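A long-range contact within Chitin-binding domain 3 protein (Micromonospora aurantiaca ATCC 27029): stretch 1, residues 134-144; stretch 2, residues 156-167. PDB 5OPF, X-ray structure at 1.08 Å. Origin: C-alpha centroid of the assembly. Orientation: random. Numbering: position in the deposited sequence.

Stretch 1 (134-144) LELVGQIGNTP
Stretch 2 (156-167) SIQIPANAPGRT

Two strands, 134-140 and 156-162, run side by side in nearly opposite directions, their N-to-C axes 157° apart and approaching to 4.8 Å. The register is set where Gly138 lies across from Ala161, with the CA atoms of this pair 4.4 Å apart. Together the stretches bury 477 Å², with Val137, Ile140 and Ile159 covering the most surface and a salt bridge at one end of the contact.

Val137 is the largest contributor, at 81 Å². Its backbone (phi -127°, psi -6°) departs from the extended values of its neighbours, and its carbonyl is the focus of the strand pairing. Asn162 N donates a hydrogen bond to Val137 O at 3.1 Å with an N-H...O angle of 162°, and Ala161 CA adds a CA-H...O contact to Val137 O at 3.4 Å. With chi1 in m, its CA-to-CB bond points toward stretch 2: its CG2 lies 4.1 Å from Ala161 CB, and its CG1 lies 4.3 Å from Ala163 CB. A branched valine meeting two methyl groups makes a compact apolar patch.

Gly138 follows, extended at phi -160° and psi 154°. Its CA makes a CA-H...O contact with Pro160 O at 3.5 Å, and the lack of a side chain is what permits this approach, since a CB in ideal position would sit 2.3 Å from Pro160 O and clash with it. One residue on, the strands are joined through a water: it accepts from Gln139 N at 3.0 Å and donates to Pro160 O at 2.7 Å, satisfying two backbone groups that are themselves 4.4 Å apart, Gln139 N to Pro160 O. The CA-to-CB bond of Gln139 points away.

Ile140, covering 67 Å², has chi1 in p and chi2 in t, which brings its CD1 into contact with two isoleucines of stretch 2: Ile140 CD1 lies 4.1 Å from Ile157 CD1 and 4.1 Å from Ile159 CG1. Ile159 (chi1 m, chi2 108°, between wells) is buried, whereas Ile157 (chi1 and chi2 both t) extends toward the loop after Ile140. There Thr143 CG2 packs 3.7 Å from Ile157 CD1. Thr143, with chi1 in m, can offer its methyl to this apolar contact while its OG1 donates to Gly141 O at 2.8 Å.

At the other end, Glu135 is fully extended (chi1 and chi2 t, chi3 3°) and meets Arg166, whose chi angles run m, p, t, then -165°. Arg166 NH2 and NH1 both donate to Glu135 OE1, at 2.8 and 3.0 Å, so one carboxylate oxygen lies at the guanidinium edge in a salt bridge. Arg166 ends a type II turn beginning at Ala163; Gly165, at phi 82°, suits the positive phi of that turn. Arg166 NH1 also donates to Pro164 O at 3.0 Å, tying the charged group to its own turn.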

ATOM      1  N   LEU A 134      12.659  -6.154   2.026  1.00  6.31           N
ATOM      2  CA  LEU A 134      11.447  -6.853   1.605  1.00  6.07           C
ATOM      3  C   LEU A 134      11.741  -8.260   1.095  1.00  6.35           C
ATOM      4  O   LEU A 134      12.722  -8.490   0.378  1.00  9.26           O
ATOM      5  CB  LEU A 134      10.765  -6.088   0.478  1.00  6.79           C
ATOM      6  CG  LEU A 134      10.175  -4.738   0.855  1.00  8.42           C
ATOM      7  CD1 LEU A 134       9.662  -4.052  -0.405  1.00  9.67           C
ATOM      8  CD2 LEU A 134       9.059  -4.866   1.885  1.00  8.12           C
ATOM      9  N   GLU A 135      10.861  -9.195   1.436  1.00  5.98           N
ATOM     10  CA  GLU A 135      10.864 -10.550   0.899  1.00  6.86           C
ATOM     11  C   GLU A 135       9.549 -10.788   0.162  1.00  5.74           C
ATOM     12  O   GLU A 135       8.472 -10.431   0.662  1.00  5.97           O
ATOM     13  CB  GLU A 135      10.973 -11.554   2.054  1.00  7.24           C
ATOM     14  CG  GLU A 135      10.991 -13.007   1.625  1.00  9.11           C
ATOM     15  CD  GLU A 135      11.015 -13.973   2.779  1.00  9.46           C
ATOM     16  OE1 GLU A 135      10.957 -13.543   3.948  1.00 10.51           O
ATOM     17  OE2 GLU A 135      11.113 -15.193   2.515  1.00 13.01           O
ATOM     18  N   LEU A 136       9.621 -11.404  -1.018  1.00  6.56           N
ATOM     19  CA  LEU A 136       8.410 -11.779  -1.747  1.00  7.11           C
ATOM     20  C   LEU A 136       7.724 -12.945  -1.039  1.00  7.51           C
ATOM     21  O   LEU A 136       8.319 -14.022  -0.893  1.00  8.76           O
ATOM     22  CB  LEU A 136       8.766 -12.174  -3.179  1.00  8.14           C
ATOM     23  CG  LEU A 136       7.593 -12.525  -4.104  1.00  8.99           C
ATOM     24  CD1 LEU A 136       6.738 -11.316  -4.430  1.00  9.11           C
ATOM     25  CD2 LEU A 136       8.111 -13.176  -5.380  1.00 12.51           C
ATOM     26  N   VAL A 137       6.465 -12.750  -0.621  1.00  6.82           N
ATOM     27  CA  VAL A 137       5.751 -13.746   0.176  1.00  7.57           C
ATOM     28  C   VAL A 137       4.387 -14.131  -0.395  1.00  7.17           C
ATOM     29  O   VAL A 137       3.742 -15.045   0.130  1.00  7.68           O
ATOM     30  CB  VAL A 137       5.605 -13.310   1.648  1.00  7.97           C
ATOM     31  CG1 VAL A 137       6.964 -13.197   2.324  1.00  8.16           C
ATOM     32  CG2 VAL A 137       4.830 -12.002   1.770  1.00  8.63           C
ATOM     33  N   GLY A 138       3.935 -13.463  -1.459  1.00  7.01           N
ATOM     34  CA  GLY A 138       2.747 -13.895  -2.179  1.00  7.58           C
ATOM     35  C   GLY A 138       2.747 -13.292  -3.562  1.00  7.27           C
ATOM     36  O   GLY A 138       3.386 -12.268  -3.801  1.00  7.37           O
ATOM     37  N   GLN A 139       2.074 -13.959  -4.499  1.00  8.05           N
ATOM     38  CA  GLN A 139       2.068 -13.475  -5.880  1.00  9.17           C
ATOM     39  C   GLN A 139       0.954 -14.165  -6.648  1.00  9.98           C
ATOM     40  O   GLN A 139       0.791 -15.384  -6.540  1.00 11.84           O
ATOM     41  CB  GLN A 139       3.413 -13.756  -6.570  1.00 10.79           C
ATOM     42  CG  GLN A 139       3.528 -13.229  -8.013  1.00 12.57           C
ATOM     43  CD  GLN A 139       4.951 -13.324  -8.574  1.00 15.79           C
ATOM     44  OE1 GLN A 139       5.425 -12.397  -9.237  1.00 20.18           O
ATOM     45  NE2 GLN A 139       5.624 -14.456  -8.337  1.00 17.75           N
ATOM     46  N   ILE A 140       0.197 -13.382  -7.420  1.00  9.59           N
ATOM     47  CA  ILE A 140      -0.680 -13.920  -8.449  1.00 10.68           C
ATOM     48  C   ILE A 140      -0.171 -13.429  -9.796  1.00 11.07           C
ATOM     49  O   ILE A 140       0.435 -12.358  -9.908  1.00 10.58           O
ATOM     50  CB  ILE A 140      -2.176 -13.563  -8.260  1.00 10.69           C
ATOM     51  CG1 ILE A 140      -2.416 -12.052  -8.369  1.00 12.83           C
ATOM     52  CG2 ILE A 140      -2.695 -14.127  -6.939  1.00 14.18           C
ATOM     53  CD1 ILE A 140      -3.873 -11.654  -8.291  1.00 13.60           C
ATOM     54  N   GLY A 141      -0.402 -14.246 -10.817  1.00  9.60           N
ATOM     55  CA  GLY A 141      -0.067 -13.920 -12.189  1.00  9.79           C
ATOM     56  C   GLY A 141      -1.205 -13.242 -12.916  1.00  9.19           C
ATOM     57  O   GLY A 141      -2.009 -12.514 -12.324  1.00  9.43           O
ATOM     58  N   ASN A 142      -1.276 -13.486 -14.225  1.00  8.87           N
ATOM     59  CA  ASN A 142      -2.230 -12.774 -15.061  1.00  8.57           C
ATOM     60  C   ASN A 142      -3.641 -13.171 -14.661  1.00  8.41           C
ATOM     61  O   ASN A 142      -4.012 -14.346 -14.732  1.00  9.91           O
ATOM     62  CB  ASN A 142      -1.974 -13.031 -16.536  1.00 11.07           C
ATOM     63  CG  ASN A 142      -2.742 -12.063 -17.403  1.00 11.60           C
ATOM     64  OD1 ASN A 142      -3.971 -12.070 -17.393  1.00 12.35           O
ATOM     65  ND2 ASN A 142      -2.034 -11.176 -18.090  1.00 14.33           N
ATOM     66  N   THR A 143      -4.421 -12.183 -14.236  1.00  7.82           N
ATOM     67  CA  THR A 143      -5.746 -12.404 -13.661  1.00  8.20           C
ATOM     68  C   THR A 143      -6.692 -11.366 -14.240  1.00  7.86           C
ATOM     69  O   THR A 143      -6.824 -10.250 -13.718  1.00  7.96           O
ATOM     70  CB  THR A 143      -5.696 -12.322 -12.135  1.00  9.28           C
ATOM     71  OG1 THR A 143      -4.633 -13.149 -11.636  1.00  9.61           O
ATOM     72  CG2 THR A 143      -7.003 -12.796 -11.527  1.00 10.97           C
ATOM     73  N   PRO A 144      -7.353 -11.694 -15.346  1.00  8.67           N
ATOM     74  CA  PRO A 144      -8.301 -10.760 -15.951  1.00  9.17           C
ATOM     75  C   PRO A 144      -9.437 -10.425 -14.995  1.00  9.51           C
ATOM     76  O   PRO A 144      -9.782 -11.197 -14.099  1.00  9.27           O
ATOM     77  CB  PRO A 144      -8.815 -11.535 -17.173  1.00 11.33           C
ATOM     78  CG  PRO A 144      -7.704 -12.478 -17.512  1.00 11.52           C
ATOM     79  CD  PRO A 144      -7.167 -12.901 -16.172  1.00 10.21           C
ATOM     80  N   SER A 156     -12.859  -7.272  -6.541  1.00  6.98           N
ATOM     81  CA  SER A 156     -11.795  -7.501  -5.573  1.00  6.73           C
ATOM     82  C   SER A 156     -11.184  -8.880  -5.753  1.00  6.87           C
ATOM     83  O   SER A 156     -11.736  -9.759  -6.410  1.00  7.40           O
ATOM     84  CB  SER A 156     -12.285  -7.351  -4.137  1.00  7.59           C
ATOM     85  OG  SER A 156     -13.213  -8.373  -3.806  1.00  9.46           O
ATOM     86  N   ILE A 157     -10.023  -9.072  -5.142  1.00  7.09           N
ATOM     87  CA  ILE A 157      -9.399 -10.384  -5.116  1.00  7.71           C
ATOM     88  C   ILE A 157      -8.545 -10.498  -3.866  1.00  7.36           C
ATOM     89  O   ILE A 157      -8.010  -9.500  -3.368  1.00  7.34           O
ATOM     90  CB  ILE A 157      -8.600 -10.644  -6.414  1.00  7.62           C
ATOM     91  CG1 ILE A 157      -8.286 -12.137  -6.534  1.00 10.72           C
ATOM     92  CG2 ILE A 157      -7.343  -9.770  -6.480  1.00  8.83           C
ATOM     93  CD1 ILE A 157      -7.897 -12.546  -7.941  1.00 12.41           C
ATOM     94  N   GLN A 158      -8.415 -11.720  -3.354  1.00  8.00           N
ATOM     95  CA  GLN A 158      -7.584 -11.998  -2.189  1.00  8.28           C
ATOM     96  C   GLN A 158      -6.310 -12.707  -2.634  1.00  9.32           C
ATOM     97  O   GLN A 158      -6.377 -13.705  -3.357  1.00 10.69           O
ATOM     98  CB  GLN A 158      -8.328 -12.880  -1.185  1.00 10.93           C
ATOM     99  CG  GLN A 158      -9.632 -12.291  -0.642  1.00 13.74           C
ATOM    100  CD  GLN A 158      -9.460 -11.439   0.601  1.00 15.11           C
ATOM    101  OE1 GLN A 158      -8.351 -11.232   1.088  1.00 15.11           O
ATOM    102  NE2 GLN A 158     -10.571 -10.940   1.124  1.00 19.58           N
ATOM    103  N   ILE A 159      -5.161 -12.210  -2.189  1.00  8.97           N
ATOM    104  CA  ILE A 159      -3.857 -12.793  -2.503  1.00  8.58           C
ATOM    105  C   ILE A 159      -3.306 -13.434  -1.234  1.00  8.03           C
ATOM    106  O   ILE A 159      -3.001 -12.721  -0.266  1.00  8.26           O
ATOM    107  CB  ILE A 159      -2.868 -11.746  -3.035  1.00  9.03           C
ATOM    108  CG1 ILE A 159      -3.415 -11.030  -4.274  1.00 11.92           C
ATOM    109  CG2 ILE A 159      -1.540 -12.404  -3.356  1.00  9.86           C
ATOM    110  CD1 ILE A 159      -3.822  -9.610  -4.041  1.00 12.48           C
ATOM    111  N   PRO A 160      -3.136 -14.750  -1.198  1.00  7.51           N
ATOM    112  CA  PRO A 160      -2.503 -15.385  -0.034  1.00  8.09           C
ATOM    113  C   PRO A 160      -1.055 -14.958   0.113  1.00  8.23           C
ATOM    114  O   PRO A 160      -0.340 -14.770  -0.872  1.00  9.28           O
ATOM    115  CB  PRO A 160      -2.599 -16.885  -0.345  1.00  9.49           C
ATOM    116  CG  PRO A 160      -3.652 -16.996  -1.392  1.00 10.77           C
ATOM    117  CD  PRO A 160      -3.569 -15.736  -2.198  1.00  8.68           C
ATOM    118  N   ALA A 161      -0.620 -14.832   1.363  1.00  8.74           N
ATOM    119  CA  ALA A 161       0.742 -14.432   1.671  1.00  9.76           C
ATOM    120  C   ALA A 161       1.185 -15.187   2.912  1.00 10.40           C
ATOM    121  O   ALA A 161       0.388 -15.398   3.834  1.00 11.38           O
ATOM    122  CB  ALA A 161       0.826 -12.922   1.920  1.00 11.18           C
ATOM    123  N   ASN A 162       2.445 -15.611   2.941  1.00  8.91           N
ATOM    124  CA  ASN A 162       2.980 -16.339   4.090  1.00  9.16           C
ATOM    125  C   ASN A 162       4.326 -15.730   4.440  1.00  8.25           C
ATOM    126  O   ASN A 162       5.280 -15.841   3.663  1.00  8.26           O
ATOM    127  CB  ASN A 162       3.131 -17.833   3.810  1.00 13.08           C
ATOM    128  CG  ASN A 162       3.671 -18.588   5.015  1.00 14.24           C
ATOM    129  OD1 ASN A 162       3.653 -18.074   6.129  1.00 15.76           O
ATOM    130  ND2 ASN A 162       4.159 -19.800   4.795  1.00 18.84           N
ATOM    131  N   ALA A 163       4.398 -15.091   5.608  1.00  9.00           N
ATOM    132  CA  ALA A 163       5.598 -14.400   6.073  1.00  9.40           C
ATOM    133  C   ALA A 163       6.084 -15.080   7.350  1.00  8.90           C
ATOM    134  O   ALA A 163       5.796 -14.614   8.463  1.00  9.37           O
ATOM    135  CB  ALA A 163       5.310 -12.914   6.282  1.00  9.56           C
ATOM    136  N   PRO A 164       6.839 -16.173   7.227  1.00  9.91           N
ATOM    137  CA  PRO A 164       7.257 -16.916   8.414  1.00 11.27           C
ATOM    138  C   PRO A 164       8.201 -16.110   9.283  1.00  8.47           C
ATOM    139  O   PRO A 164       9.026 -15.324   8.801  1.00  9.63           O
ATOM    140  CB  PRO A 164       7.982 -18.139   7.837  1.00 15.66           C
ATOM    141  CG  PRO A 164       7.588 -18.212   6.422  1.00 16.12           C
ATOM    142  CD  PRO A 164       7.285 -16.831   5.987  1.00 11.50           C
ATOM    143  N   GLY A 165       8.082 -16.335  10.586  1.00  9.88           N
ATOM    144  CA  GLY A 165       9.008 -15.792  11.547  1.00 10.44           C
ATOM    145  C   GLY A 165       8.757 -14.363  11.967  1.00 10.06           C
ATOM    146  O   GLY A 165       9.413 -13.898  12.904  1.00 12.97           O
ATOM    147  N   ARG A 166       7.831 -13.651  11.342  1.00  7.74           N
ATOM    148  CA  ARG A 166       7.575 -12.266  11.706  1.00  6.93           C
ATOM    149  C   ARG A 166       6.777 -12.175  12.997  1.00  6.90           C
ATOM    150  O   ARG A 166       5.797 -12.904  13.197  1.00  7.38           O
ATOM    151  CB  ARG A 166       6.776 -11.571  10.607  1.00  7.66           C
ATOM    152  CG  ARG A 166       7.590 -10.987   9.458  1.00  7.67           C
ATOM    153  CD  ARG A 166       8.357 -12.031   8.692  1.00  7.82           C
ATOM    154  NE  ARG A 166       8.884 -11.445   7.471  1.00  7.18           N
ATOM    155  CZ  ARG A 166       9.364 -12.136   6.449  1.00  7.88           C
ATOM    156  NH1 ARG A 166       9.413 -13.455   6.501  1.00  9.22           N
ATOM    157  NH2 ARG A 166       9.791 -11.490   5.372  1.00  8.85           N
ATOM    158  N   THR A 167       7.183 -11.232  13.845  1.00  6.79           N
ATOM    159  CA  THR A 167       6.434 -10.824  15.025  1.00  6.87           C
ATOM    160  C   THR A 167       6.466  -9.307  15.097  1.00  6.54           C
ATOM    161  O   THR A 167       7.425  -8.665  14.653  1.00  6.83           O
ATOM    162  CB  THR A 167       6.994 -11.426  16.335  1.00  7.26           C
ATOM    163  OG1 THR A 167       8.341 -10.976  16.532  1.00  7.56           O
ATOM    164  CG2 THR A 167       6.934 -12.946  16.291  1.00  7.67           C
TER
HETATM  165  O   HOH W   1       0.498 -16.080  -3.136  1.00 11.24           O